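Local coordinates for protein BauA (Acinetobacter baumannii, PDB 6H7F) that probably takes up iron bound to the siderophore acinetobactin across the outer membrane, as a TonB-dependent receptor, at residues G257-T262 against Q686-A691; V283-K288 against T313-N318; L339-D344 against H374-Y379. All coordinates share one frame; numbering follows the deposited sequence. Where two conformers were deposited one is given.

Contact 1. Residues G257-T262 against Q686-A691. With OPZ (~{N}-[(4~{S},5~{R})-2-[2-(1~{H}-imidazol-4-yl)ethyl]-5-methyl-3-oxidanylidene-1,2-oxazolidin-4-yl]-2,3-bis(oxidanyl)benzamide), chain G; OPV (~{N}-[(4~{S},5~{S})-2-[2-(1~{H}-imidazol-4-yl)ethyl]-5-methyl-3-oxidanylidene-1,2-oxazolidin-4-yl]-2,3-bis(oxidanyl)benzamide), chain F; EDO (1,2-ethanediol), chain O.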
loop_
_atom_site.group_PDB
_atom_site.type_symbol
_atom_site.label_atom_id
_atom_site.label_comp_id
_atom_site.label_asym_id
_atom_site.label_seq_id
_atom_site.Cartn_x
_atom_site.Cartn_y
_atom_site.Cartn_z
ATOM N N GLY A 257 -22.662 0.760 13.328
ATOM C CA GLY A 257 -21.799 1.148 14.426
ATOM C C GLY A 257 -22.124 0.378 15.691
ATOM O O GLY A 257 -22.990 -0.502 15.689
ATOM N N VAL A 258 -21.426 0.712 16.774
ATOM C CA VAL A 258 -21.382 -0.143 17.952
ATOM C C VAL A 258 -21.345 0.728 19.200
ATOM O O VAL A 258 -20.844 1.856 19.172
ATOM C CB VAL A 258 -20.178 -1.104 17.909
ATOM C CG1 VAL A 258 -20.170 -1.962 16.654
ATOM C CG2 VAL A 258 -18.868 -0.366 18.039
ATOM N N ASN A 259 -21.861 0.175 20.291
ATOM C CA ASN A 259 -21.960 0.859 21.589
ATOM C C ASN A 259 -20.916 0.287 22.555
ATOM O O ASN A 259 -20.545 -0.890 22.476
ATOM C CB ASN A 259 -23.360 0.719 22.188
ATOM C CG ASN A 259 -24.406 1.482 21.399
ATOM O OD1 ASN A 259 -24.079 2.453 20.718
ATOM N ND2 ASN A 259 -25.656 1.037 21.468
ATOM N N VAL A 260 -20.450 1.144 23.459
ATOM C CA VAL A 260 -19.467 0.811 24.460
ATOM C C VAL A 260 -19.985 1.270 25.825
ATOM O O VAL A 260 -20.857 2.127 25.903
ATOM C CB VAL A 260 -18.120 1.474 24.141
ATOM C CG1 VAL A 260 -17.453 0.848 22.932
ATOM C CG2 VAL A 260 -18.267 2.970 23.938
ATOM N N SER A 261 -19.416 0.704 26.890
ATOM C CA SER A 261 -19.695 1.133 28.269
ATOM C C SER A 261 -18.383 1.518 28.954
ATOM O O SER A 261 -17.317 1.156 28.488
ATOM C CB SER A 261 -20.424 0.065 29.035
ATOM O OG SER A 261 -19.592 -1.077 29.226
ATOM N N THR A 262 -18.491 2.254 30.065
ATOM C CA THR A 262 -17.333 2.647 30.896
ATOM C C THR A 262 -16.740 1.402 31.580
ATOM O O THR A 262 -15.538 1.286 31.727
ATOM C CB THR A 262 -17.739 3.715 31.924
ATOM O OG1 THR A 262 -18.791 3.165 32.721
ATOM C CG2 THR A 262 -18.221 5.007 31.291
ATOM N N GLN A 686 -24.282 8.656 14.128
ATOM C CA GLN A 686 -25.608 8.848 14.686
ATOM C C GLN A 686 -26.063 7.553 15.380
ATOM O O GLN A 686 -25.834 6.450 14.872
ATOM C CB GLN A 686 -26.562 9.296 13.578
ATOM C CG GLN A 686 -26.306 10.723 13.093
ATOM C CD GLN A 686 -27.323 11.182 12.069
ATOM O OE1 GLN A 686 -28.487 10.794 12.113
ATOM N NE2 GLN A 686 -26.894 12.009 11.125
ATOM N N LEU A 687 -26.644 7.713 16.581
ATOM C CA LEU A 687 -27.504 6.707 17.269
ATOM C C LEU A 687 -26.652 5.662 18.019
ATOM O O LEU A 687 -27.039 5.229 19.090
ATOM C CB LEU A 687 -28.448 6.049 16.257
ATOM C CG LEU A 687 -29.409 7.015 15.553
ATOM C CD1 LEU A 687 -30.440 6.262 14.734
ATOM C CD2 LEU A 687 -30.103 7.941 16.571
ATOM N N THR A 688 -25.497 5.280 17.457
ATOM C CA THR A 688 -24.540 4.423 18.155
ATOM C C THR A 688 -23.287 5.231 18.526
ATOM O O THR A 688 -23.045 6.319 17.979
ATOM C CB THR A 688 -24.207 3.179 17.321
ATOM O OG1 THR A 688 -23.691 3.577 16.051
ATOM C CG2 THR A 688 -25.404 2.278 17.104
ATOM N N ASN A 689 -22.491 4.672 19.444
ATOM C CA ASN A 689 -21.348 5.363 20.059
ATOM C C ASN A 689 -20.169 5.481 19.072
ATOM O O ASN A 689 -19.495 6.504 19.055
ATOM C CB ASN A 689 -20.869 4.636 21.313
ATOM C CG ASN A 689 -21.903 4.561 22.415
ATOM O OD1 ASN A 689 -21.855 3.640 23.235
ATOM N ND2 ASN A 689 -22.784 5.561 22.487
ATOM N N LEU A 690 -19.894 4.419 18.302
ATOM C CA LEU A 690 -18.614 4.292 17.528
ATOM C C LEU A 690 -18.879 3.668 16.160
ATOM O O LEU A 690 -19.702 2.780 16.018
ATOM C CB LEU A 690 -17.606 3.412 18.277
ATOM C CG LEU A 690 -17.169 3.878 19.667
ATOM C CD1 LEU A 690 -16.234 2.853 20.294
ATOM C CD2 LEU A 690 -16.478 5.221 19.609
ATOM N N ALA A 691 -18.084 4.076 15.173
ATOM C CA ALA A 691 -17.938 3.307 13.960
ATOM C C ALA A 691 -16.544 3.535 13.391
ATOM O O ALA A 691 -15.968 4.596 13.588
ATOM C CB ALA A 691 -18.999 3.702 12.964
HETATM C CAJ OPZ G . -37.353 11.877 16.163
HETATM N NAM OPZ G . -37.966 11.532 17.303
HETATM C CAI OPZ G . -39.144 10.981 16.986
HETATM N NAO OPZ G . -39.265 10.979 15.651
HETATM C CAT OPZ G . -38.159 11.529 15.156
HETATM C CAK OPZ G . -37.858 11.737 13.642
HETATM C CAL OPZ G . -37.075 10.534 13.073
HETATM N NAY OPZ G . -36.004 10.112 14.035
HETATM C C OPZ G . -36.000 9.087 14.899
HETATM O O OPZ G . -36.929 8.294 15.055
HETATM O OG1 OPZ G . -34.666 10.874 14.226
HETATM C CB OPZ G . -33.832 9.906 14.842
HETATM C CG2 OPZ G . -33.186 9.039 13.757
HETATM C CA OPZ G . -34.837 9.109 15.684
HETATM N N OPZ G . -34.324 7.766 16.026
HETATM C CAQ OPZ G . -33.831 7.544 17.250
HETATM O OAB OPZ G . -33.693 8.445 18.066
HETATM C CAV OPZ G . -33.307 6.274 17.502
HETATM C CAH OPZ G . -32.630 6.007 18.705
HETATM C CAF OPZ G . -32.078 4.745 18.945
HETATM C CAG OPZ G . -32.178 3.741 17.970
HETATM C CAS OPZ G . -32.840 4.024 16.777
HETATM O OAD OPZ G . -33.012 3.133 15.786
HETATM C CAU OPZ G . -33.389 5.269 16.559
HETATM O OAE OPZ G . -34.034 5.496 15.387
HETATM C CAJ OPV F . -37.712 11.346 17.236
HETATM N NAM OPV F . -38.692 11.087 18.104
HETATM C CAI OPV F . -39.797 10.793 17.411
HETATM N NAO OPV F . -39.508 10.867 16.109
HETATM C CAT OPV F . -38.225 11.203 16.017
HETATM C CAK OPV F . -37.452 11.411 14.696
HETATM C CAL OPV F . -36.717 10.120 14.289
HETATM N NAY OPV F . -35.452 9.905 15.081
HETATM C C OPV F . -35.391 9.419 16.320
HETATM O O OPV F . -36.371 9.065 16.976
HETATM O OG1 OPV F . -33.995 10.201 14.609
HETATM C CB OPV F . -33.205 10.095 15.808
HETATM C CG2 OPV F . -32.890 11.483 16.377
HETATM C CA OPV F . -34.085 9.282 16.771
HETATM N N OPV F . -33.714 7.845 16.739
HETATM C CAQ OPV F . -33.414 7.209 17.877
HETATM O OAB OPV F . -33.328 7.809 18.943
HETATM C CAV OPV F . -33.007 5.871 17.816
HETATM C CAH OPV F . -32.294 5.393 18.927
HETATM C CAF OPV F . -31.813 4.079 18.968
HETATM C CAG OPV F . -32.042 3.217 17.886
HETATM C CAS OPV F . -32.746 3.694 16.783
HETATM O OAD OPV F . -33.034 2.951 15.702
HETATM C CAU OPV F . -33.219 4.988 16.739
HETATM O OAE OPV F . -33.912 5.345 15.609
HETATM C C1 EDO O . -21.265 4.886 28.170
HETATM O O1 EDO O . -20.765 6.173 28.509
HETATM C C2 EDO O . -22.074 5.056 26.910
HETATM O O2 EDO O . -21.205 5.460 25.842
HETATM O O HOH W 1 -27.910 2.643 19.935
#

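Contact 2. Residues V283-K288 against T313-N318. With FV8 ((4~{S},5~{R})-2-[2,3-bis(oxidanyl)phenyl]-~{N}-[2-(1~{H}-imidazol-4-yl)ethyl]-5-methyl-~{N}-oxidanyl-4,5-dihydro-1,3-oxazole-4-carboxamide), chain E.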
loop_
_atom_site.group_PDB
_atom_site.type_symbol
_atom_site.label_atom_id
_atom_site.label_comp_id
_atom_site.label_asym_id
_atom_site.label_seq_id
_atom_site.Cartn_x
_atom_site.Cartn_y
_atom_site.Cartn_z
ATOM N N VAL A 283 -29.457 -1.393 3.482
ATOM C CA VAL A 283 -30.298 -0.244 3.469
ATOM C C VAL A 283 -30.537 0.175 2.017
ATOM O O VAL A 283 -29.673 0.020 1.158
ATOM C CB VAL A 283 -29.663 0.894 4.275
ATOM C CG1 VAL A 283 -28.412 1.422 3.601
ATOM C CG2 VAL A 283 -30.649 2.008 4.531
ATOM N N GLU A 284 -31.729 0.692 1.761
ATOM C CA GLU A 284 -32.105 1.231 0.460
ATOM C C GLU A 284 -33.029 2.441 0.654
ATOM O O GLU A 284 -33.972 2.396 1.450
ATOM C CB GLU A 284 -32.811 0.161 -0.357
ATOM C CG GLU A 284 -33.031 0.554 -1.796
ATOM C CD GLU A 284 -33.833 -0.474 -2.567
ATOM O OE1 GLU A 284 -35.081 -0.491 -2.385
ATOM O OE2 GLU A 284 -33.199 -1.293 -3.305
ATOM N N THR A 285 -32.732 3.517 -0.076
ATOM C CA THR A 285 -33.567 4.699 -0.134
ATOM C C THR A 285 -33.844 5.033 -1.602
ATOM O O THR A 285 -32.912 5.175 -2.397
ATOM C CB THR A 285 -32.920 5.877 0.607
ATOM O OG1 THR A 285 -32.535 5.439 1.908
ATOM C CG2 THR A 285 -33.844 7.065 0.747
ATOM N N LYS A 286 -35.133 5.122 -1.950
ATOM C CA LYS A 286 -35.578 5.686 -3.238
ATOM C C LYS A 286 -36.139 7.089 -2.991
ATOM O O LYS A 286 -37.019 7.276 -2.147
ATOM C CB LYS A 286 -36.652 4.802 -3.877
ATOM C CG LYS A 286 -36.178 3.445 -4.376
ATOM C CD LYS A 286 -37.310 2.473 -4.644
ATOM C CE LYS A 286 -36.819 1.103 -5.058
ATOM N NZ LYS A 286 -37.874 0.335 -5.762
ATOM N N ASP A 287 -35.602 8.065 -3.715
ATOM C CA ASP A 287 -35.998 9.442 -3.599
ATOM C C ASP A 287 -36.371 9.947 -4.993
ATOM O O ASP A 287 -35.615 9.751 -5.946
ATOM C CB ASP A 287 -34.885 10.306 -2.992
ATOM C CG ASP A 287 -34.672 10.076 -1.505
ATOM O OD1 ASP A 287 -35.416 10.694 -0.696
ATOM O OD2 ASP A 287 -33.764 9.286 -1.161
ATOM N N LYS A 288 -37.549 10.581 -5.071
ATOM C CA LYS A 288 -38.066 11.257 -6.259
ATOM C C LYS A 288 -38.499 12.661 -5.856
ATOM O O LYS A 288 -39.189 12.829 -4.849
ATOM C CB LYS A 288 -39.269 10.500 -6.824
ATOM C CG LYS A 288 -38.943 9.169 -7.485
ATOM C CD LYS A 288 -40.071 8.164 -7.442
ATOM C CE LYS A 288 -39.678 6.822 -8.022
ATOM N NZ LYS A 288 -40.859 5.958 -8.247
ATOM N N THR A 313 -39.882 9.766 -0.369
ATOM C CA THR A 313 -38.819 8.962 0.130
ATOM C C THR A 313 -39.398 7.606 0.521
ATOM O O THR A 313 -40.401 7.556 1.245
ATOM C CB THR A 313 -38.148 9.649 1.325
ATOM O OG1 THR A 313 -37.484 10.816 0.845
ATOM C CG2 THR A 313 -37.158 8.760 2.045
ATOM N N GLU A 314 -38.770 6.530 0.033
ATOM C CA GLU A 314 -38.961 5.173 0.566
ATOM C C GLU A 314 -37.632 4.667 1.138
ATOM O O GLU A 314 -36.667 4.488 0.401
ATOM C CB GLU A 314 -39.478 4.227 -0.518
ATOM C CG GLU A 314 -40.752 4.711 -1.198
ATOM C CD GLU A 314 -41.171 3.922 -2.439
ATOM O OE1 GLU A 314 -40.567 2.869 -2.718
ATOM O OE2 GLU A 314 -42.087 4.372 -3.127
ATOM N N TYR A 315 -37.601 4.489 2.460
ATOM C CA TYR A 315 -36.460 3.959 3.211
ATOM C C TYR A 315 -36.774 2.543 3.686
ATOM O O TYR A 315 -37.872 2.283 4.220
ATOM C CB TYR A 315 -36.171 4.820 4.439
ATOM C CG TYR A 315 -35.068 4.334 5.353
ATOM C CD1 TYR A 315 -33.760 4.749 5.185
ATOM C CD2 TYR A 315 -35.341 3.503 6.426
ATOM C CE1 TYR A 315 -32.749 4.337 6.039
ATOM C CE2 TYR A 315 -34.354 3.103 7.303
ATOM C CZ TYR A 315 -33.047 3.518 7.106
ATOM O OH TYR A 315 -32.063 3.111 7.959
ATOM N N LYS A 316 -35.798 1.650 3.508
ATOM C CA LYS A 316 -35.871 0.272 4.024
ATOM C C LYS A 316 -34.514 -0.133 4.599
ATOM O O LYS A 316 -33.473 0.068 3.957
ATOM C CB LYS A 316 -36.284 -0.691 2.912
ATOM C CG LYS A 316 -37.709 -0.525 2.400
ATOM C CD LYS A 316 -37.947 -1.246 1.070
ATOM C CE LYS A 316 -39.397 -1.577 0.795
ATOM N NZ LYS A 316 -40.270 -0.396 0.974
ATOM N N TYR A 317 -34.540 -0.713 5.800
ATOM C CA TYR A 317 -33.335 -1.154 6.496
ATOM C C TYR A 317 -33.600 -2.507 7.146
ATOM O O TYR A 317 -34.581 -2.680 7.879
ATOM C CB TYR A 317 -32.896 -0.127 7.545
ATOM C CG TYR A 317 -31.660 -0.500 8.334
ATOM C CD1 TYR A 317 -31.690 -1.464 9.326
ATOM C CD2 TYR A 317 -30.468 0.162 8.132
ATOM C CE1 TYR A 317 -30.559 -1.786 10.067
ATOM C CE2 TYR A 317 -29.329 -0.141 8.861
ATOM C CZ TYR A 317 -29.366 -1.121 9.837
ATOM O OH TYR A 317 -28.225 -1.404 10.557
ATOM N N ASN A 318 -32.713 -3.461 6.857
ATOM C CA ASN A 318 -32.715 -4.782 7.480
ATOM C C ASN A 318 -31.294 -5.073 7.985
ATOM O O ASN A 318 -30.377 -5.222 7.183
ATOM C CB ASN A 318 -33.224 -5.831 6.486
ATOM C CG ASN A 318 -33.537 -7.180 7.111
ATOM O OD1 ASN A 318 -33.545 -7.337 8.338
ATOM N ND2 ASN A 318 -33.841 -8.157 6.268
HETATM C CAJ FV8 E . -35.489 6.688 11.418
HETATM N NAN FV8 E . -36.606 6.390 12.070
HETATM C CAI FV8 E . -36.274 5.491 13.052
HETATM N NAO FV8 E . -34.925 5.229 13.024
HETATM C CAT FV8 E . -34.474 5.987 12.016
HETATM C CAK FV8 E . -33.033 6.074 11.560
HETATM C CAL FV8 E . -32.609 4.771 10.863
HETATM N NAY FV8 E . -32.723 3.674 11.819
HETATM O OAE FV8 E . -32.523 3.945 13.147
HETATM C C FV8 E . -32.971 2.436 11.446
HETATM O O FV8 E . -33.134 2.130 10.231
HETATM C CA FV8 E . -33.106 1.549 12.546
HETATM N N FV8 E . -34.224 2.012 13.429
HETATM C CB FV8 E . -33.532 0.149 12.151
HETATM C CG2 FV8 E . -32.610 -0.940 12.755
HETATM O OG1 FV8 E . -34.816 -0.053 12.752
HETATM C CAR FV8 E . -35.140 1.027 13.519
HETATM C CAV FV8 E . -36.330 1.116 14.163
HETATM C CAH FV8 E . -37.239 0.057 14.059
HETATM C CAF FV8 E . -38.489 0.112 14.701
HETATM C CAG FV8 E . -38.859 1.254 15.437
HETATM C CAS FV8 E . -37.958 2.319 15.521
HETATM O OAC FV8 E . -38.223 3.466 16.218
HETATM C CAU FV8 E . -36.722 2.233 14.870
HETATM O OAD FV8 E . -35.858 3.259 14.977
HETATM O O HOH W 2 -36.529 1.711 -0.704
#

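Contact 3. Residues L339-D344 against H374-Y379. With FV8 ((4~{S},5~{R})-2-[2,3-bis(oxidanyl)phenyl]-~{N}-[2-(1~{H}-imidazol-4-yl)ethyl]-5-methyl-~{N}-oxidanyl-4,5-dihydro-1,3-oxazole-4-carboxamide), chain E.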
loop_
_atom_site.group_PDB
_atom_site.type_symbol
_atom_site.label_atom_id
_atom_site.label_comp_id
_atom_site.label_asym_id
_atom_site.label_seq_id
_atom_site.Cartn_x
_atom_site.Cartn_y
_atom_site.Cartn_z
ATOM N N LEU A 339 -36.778 -1.566 9.664
ATOM C CA LEU A 339 -37.537 -0.346 9.533
ATOM C C LEU A 339 -37.848 -0.109 8.053
ATOM O O LEU A 339 -36.988 -0.322 7.171
ATOM C CB LEU A 339 -36.731 0.803 10.138
ATOM C CG LEU A 339 -37.370 2.188 10.046
ATOM C CD1 LEU A 339 -38.616 2.283 10.921
ATOM C CD2 LEU A 339 -36.366 3.262 10.454
ATOM N N ALA A 340 -39.097 0.290 7.790
ATOM C CA ALA A 340 -39.471 0.907 6.535
ATOM C C ALA A 340 -40.293 2.154 6.833
ATOM O O ALA A 340 -41.098 2.153 7.755
ATOM C CB ALA A 340 -40.237 -0.071 5.688
ATOM N N PHE A 341 -40.053 3.224 6.080
ATOM C CA PHE A 341 -40.917 4.350 6.153
ATOM C C PHE A 341 -41.046 4.978 4.770
ATOM O O PHE A 341 -40.123 4.906 3.947
ATOM C CB PHE A 341 -40.486 5.316 7.261
ATOM C CG PHE A 341 -39.154 6.000 7.088
ATOM C CD1 PHE A 341 -39.024 7.117 6.283
ATOM C CD2 PHE A 341 -38.048 5.586 7.814
ATOM C CE1 PHE A 341 -37.801 7.772 6.166
ATOM C CE2 PHE A 341 -36.829 6.245 7.703
ATOM C CZ PHE A 341 -36.705 7.339 6.880
ATOM N N ASP A 342 -42.252 5.506 4.524
ATOM C CA ASP A 342 -42.634 6.212 3.290
ATOM C C ASP A 342 -43.087 7.608 3.683
ATOM O O ASP A 342 -43.888 7.758 4.606
ATOM C CB ASP A 342 -43.774 5.506 2.544
ATOM C CG ASP A 342 -43.459 4.062 2.186
ATOM O OD1 ASP A 342 -42.320 3.807 1.754
ATOM O OD2 ASP A 342 -44.352 3.205 2.351
ATOM N N VAL A 343 -42.540 8.618 3.015
ATOM C CA VAL A 343 -42.881 9.964 3.341
ATOM C C VAL A 343 -43.147 10.728 2.040
ATOM O O VAL A 343 -42.432 10.572 1.066
ATOM C CB VAL A 343 -41.832 10.613 4.271
ATOM C CG1 VAL A 343 -40.425 10.192 3.949
ATOM C CG2 VAL A 343 -41.950 12.130 4.315
ATOM N N ASP A 344 -44.290 11.434 2.025
ATOM C CA ASP A 344 -44.721 12.330 0.933
ATOM C C ASP A 344 -44.618 13.773 1.423
ATOM O O ASP A 344 -45.238 14.149 2.438
ATOM C CB ASP A 344 -46.170 12.069 0.494
ATOM C CG ASP A 344 -46.374 10.790 -0.300
ATOM O OD1 ASP A 344 -45.543 10.516 -1.185
ATOM O OD2 ASP A 344 -47.368 10.073 -0.024
ATOM N N HIS A 374 -45.471 17.109 5.354
ATOM C CA HIS A 374 -45.255 15.708 4.963
ATOM C C HIS A 374 -46.257 14.809 5.685
ATOM O O HIS A 374 -46.734 15.124 6.791
ATOM C CB HIS A 374 -43.775 15.301 5.126
ATOM C CG HIS A 374 -43.347 14.889 6.497
ATOM N ND1 HIS A 374 -42.139 15.297 7.041
ATOM C CD2 HIS A 374 -43.895 14.040 7.396
ATOM C CE1 HIS A 374 -41.989 14.753 8.229
ATOM N NE2 HIS A 374 -43.063 13.985 8.474
ATOM N N THR A 375 -46.614 13.723 5.004
ATOM C CA THR A 375 -47.257 12.585 5.607
ATOM C C THR A 375 -46.324 11.376 5.489
ATOM O O THR A 375 -45.559 11.250 4.525
ATOM C CB THR A 375 -48.616 12.314 4.950
ATOM O OG1 THR A 375 -48.359 12.003 3.579
ATOM C CG2 THR A 375 -49.566 13.492 5.048
ATOM N N GLN A 376 -46.400 10.490 6.476
ATOM C CA GLN A 376 -45.428 9.451 6.648
ATOM C C GLN A 376 -46.109 8.213 7.250
ATOM O O GLN A 376 -46.936 8.334 8.150
ATOM C CB GLN A 376 -44.280 9.972 7.517
ATOM C CG GLN A 376 -43.153 8.968 7.700
ATOM C CD GLN A 376 -41.904 9.591 8.275
ATOM O OE1 GLN A 376 -41.513 10.705 7.930
ATOM N NE2 GLN A 376 -41.276 8.877 9.189
ATOM N N ASP A 377 -45.716 7.027 6.763
ATOM C CA ASP A 377 -45.991 5.744 7.448
ATOM C C ASP A 377 -44.668 5.063 7.860
ATOM O O ASP A 377 -43.688 4.983 7.076
ATOM C CB ASP A 377 -46.830 4.824 6.560
ATOM C CG ASP A 377 -48.202 5.386 6.217
ATOM O OD1 ASP A 377 -48.916 5.797 7.155
ATOM O OD2 ASP A 377 -48.551 5.387 5.022
ATOM N N ASP A 378 -44.653 4.550 9.089
ATOM C CA ASP A 378 -43.528 3.828 9.623
ATOM C C ASP A 378 -43.951 2.376 9.867
ATOM O O ASP A 378 -45.019 2.119 10.438
ATOM C CB ASP A 378 -43.006 4.458 10.919
ATOM C CG ASP A 378 -42.058 5.641 10.718
ATOM O OD1 ASP A 378 -42.524 6.693 10.210
ATOM O OD2 ASP A 378 -40.868 5.528 11.110
ATOM N N TYR A 379 -43.082 1.452 9.440
ATOM C CA TYR A 379 -43.168 0.018 9.724
ATOM C C TYR A 379 -41.841 -0.424 10.331
ATOM O O TYR A 379 -40.789 0.029 9.891
ATOM C CB TYR A 379 -43.383 -0.782 8.431
ATOM C CG TYR A 379 -44.458 -0.261 7.515
ATOM C CD1 TYR A 379 -44.289 0.921 6.813
ATOM C CD2 TYR A 379 -45.644 -0.960 7.337
ATOM C CE1 TYR A 379 -45.273 1.404 5.965
ATOM C CE2 TYR A 379 -46.638 -0.497 6.490
ATOM C CZ TYR A 379 -46.458 0.695 5.807
ATOM O OH TYR A 379 -47.443 1.167 4.982
HETATM C CAJ FV8 E . -35.489 6.688 11.418
HETATM N NAN FV8 E . -36.606 6.390 12.070
HETATM C CAI FV8 E . -36.274 5.491 13.052
HETATM N NAO FV8 E . -34.925 5.229 13.024
HETATM C CAT FV8 E . -34.474 5.987 12.016
HETATM C CAK FV8 E . -33.033 6.074 11.560
HETATM C CAL FV8 E . -32.609 4.771 10.863
HETATM N NAY FV8 E . -32.723 3.674 11.819
HETATM O OAE FV8 E . -32.523 3.945 13.147
HETATM C C FV8 E . -32.971 2.436 11.446
HETATM O O FV8 E . -33.134 2.130 10.231
HETATM C CA FV8 E . -33.106 1.549 12.546
HETATM N N FV8 E . -34.224 2.012 13.429
HETATM C CB FV8 E . -33.532 0.149 12.151
HETATM C CG2 FV8 E . -32.610 -0.940 12.755
HETATM O OG1 FV8 E . -34.816 -0.053 12.752
HETATM C CAR FV8 E . -35.140 1.027 13.519
HETATM C CAV FV8 E . -36.330 1.116 14.163
HETATM C CAH FV8 E . -37.239 0.057 14.059
HETATM C CAF FV8 E . -38.489 0.112 14.701
HETATM C CAG FV8 E . -38.859 1.254 15.437
HETATM C CAS FV8 E . -37.958 2.319 15.521
HETATM O OAC FV8 E . -38.223 3.466 16.218
HETATM C CAU FV8 E . -36.722 2.233 14.870
HETATM O OAD FV8 E . -35.858 3.259 14.977
HETATM O O HOH W 3 -46.894 3.332 3.404
#

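Contact 1. Residues G257-T262 against Q686-A691
A classic beta bulge joins the two segments: Asn689 and Leu690 both face Val258, beside the siderophore site, which Leu687 reaches. Val258 N donates to Leu690 O at 2.8 Å, with the donor in the carbonyl plane, and Leu690 N returns a bond to Val258 O. The bridge is a single antiparallel pair, and the touching chains run 95° apart, so the loop crosses the short strand 258-259 instead of extending beside it. Two asparagines then trade bonds. Asn259 OD1 accepts from Asn689 N at 3.0 Å, while Asn689 OD1 accepts from Val260 N at 2.9 Å, on a lone pair and nearly straight at 166°. Their side chains cross at about a right angle, the amide planes 47° apart, and each amide oxygen accepts from a backbone N-H of the other segment. Asn259 ND2 also donates to a water that in turn donates to Leu687 O. In this family such loops top a beta barrel that encloses a plug. The strand 258-259 also pairs in parallel with strand 320-325, and Thr688 OG1 is hydrogen-bonded to Arg256 O. Packing is close at Gly257, whose CA sits 3.1 Å from Leu690 O, and at Val260, whose CG1 meets Leu690 CD1 at 3.5 Å, the two side chains at about a right angle. Leu687 CD1 comes within 3.6 Å of CAU on the catechol ring of OPZ, modelled overlapping its stereoisomer OPV; both are hydrogen-bonded to Arg256.

Contact 2. Residues V283-K288 against T313-N318
Asp287 OD1 is gripped by two donors: Thr313 OG1 across the contact, at 2.6 Å and nearly along the carboxylate C-O axis, and the backbone N of Phe127, which reaches the strands from a loop. The two side chains lie side by side and point the same way, and Thr313 OG1 is in turn hydrogen-bonded to Lys345 NZ. This buried carboxylate therefore has both a hydroxyl and an amide as partners, and the nearby lysine would probably favour its ionised form. Between these neighbouring strands of the outer-membrane beta barrel run four backbone bonds in the hydrogen-bonded pairs Glu284-Lys316 and Lys286-Glu314, the axes 4.7 Å apart and 178° from parallel. On the face of Val283, Thr285 and Asp287, Val283 CG2 touches Tyr315 CE1 at 3.5 Å, obliquely to the ring. With chi1 at 176°, Tyr315 CG lies opposite the backbone N, and the ring carries OH to FV8 O at 2.7 Å, where it donates. That ligand oxygen lies at the ring edge, in plane, whereas FV8 C sits over a face of Tyr317. On the other face, Glu284 OE2 is bonded to His250 ND1. The hairpin 282-297/302-318 has strand 238-252 beyond its first strand and strand 331-358 beyond its second, where the ring of Tyr315 meets that of Phe341, planes about 15° apart.

Contact 3. Residues L339-D344 against H374-Y379
The side chains of Val343 and His374 cross obliquely, with the valine over one face of the imidazole. Val343 CG2 lies 4.2 Å from the ring centroid and 27° off its normal, a CH-pi contact. The branch gets there because CG2 stands anti to the backbone N of Val343, while His374 CG turns up between its own N and carbonyl carbon. His374 ND1 is meanwhile hydrogen-bonded to Tyr372 OH.

Next along this face, the extended chain of Gln376 lays the amide near the Phe341 ring, their planes 20° apart. Gln376 NE2 lies obliquely to the ring, 4.1 Å from Phe341 CD1. It donates one N-H to Asp378 OD1 at 2.7 Å, on the syn lone pair and only 10° out of the amide plane. Asp378 also packs its CG against Phe341 CB at 3.8 Å. Leu339 CD2 fits at the edge of the phenyl ring, in plane, and touches FV8.

On the other face, Tyr379 turns a ring edge to Ala340 O, which lies in the ring plane 3.5 Å from Tyr379 CD1. A water also in that plane donates to Asp342 OD2 at 2.8 Å and to Asp377 OD2, and is hydrogen-bonded to Tyr379 OH. Six backbone bonds hold these antiparallel strands of the barrel of this TonB-dependent receptor, the shortest pair joining Ala340 and Tyr379. Asp377 OD1 is bonded to His415 ND1. Since Asp342 OD2 and Asp377 OD2 are 5.4 Å apart, the shared water, which donates to both carboxylates, would probably ease the repulsion between two like charges, and His415 more so if it is protonated.

From the N terminus, contact 1 opens first, at 257-262, and closes only at 686-691, so its long loop encloses contacts 2 and 3. Contact 2 opens at 283-288 and closes at 313-318 within one hairpin; contact 3 follows in series, from 339-344 to 374-379, in a second. None of them cross. The hairpins adjoin through strands 302-318 and 331-358, where Tyr317 N meets Leu339 O at 2.8 Å, a probable hydrogen bond, and the centres of contacts 2 and 3 lie about 10 Å apart. Contact 1, its nearest atoms about 7 Å from contact 2, ties an early barrel loop to one near the C terminus. All three reach FV8, contact 1 through Leu687.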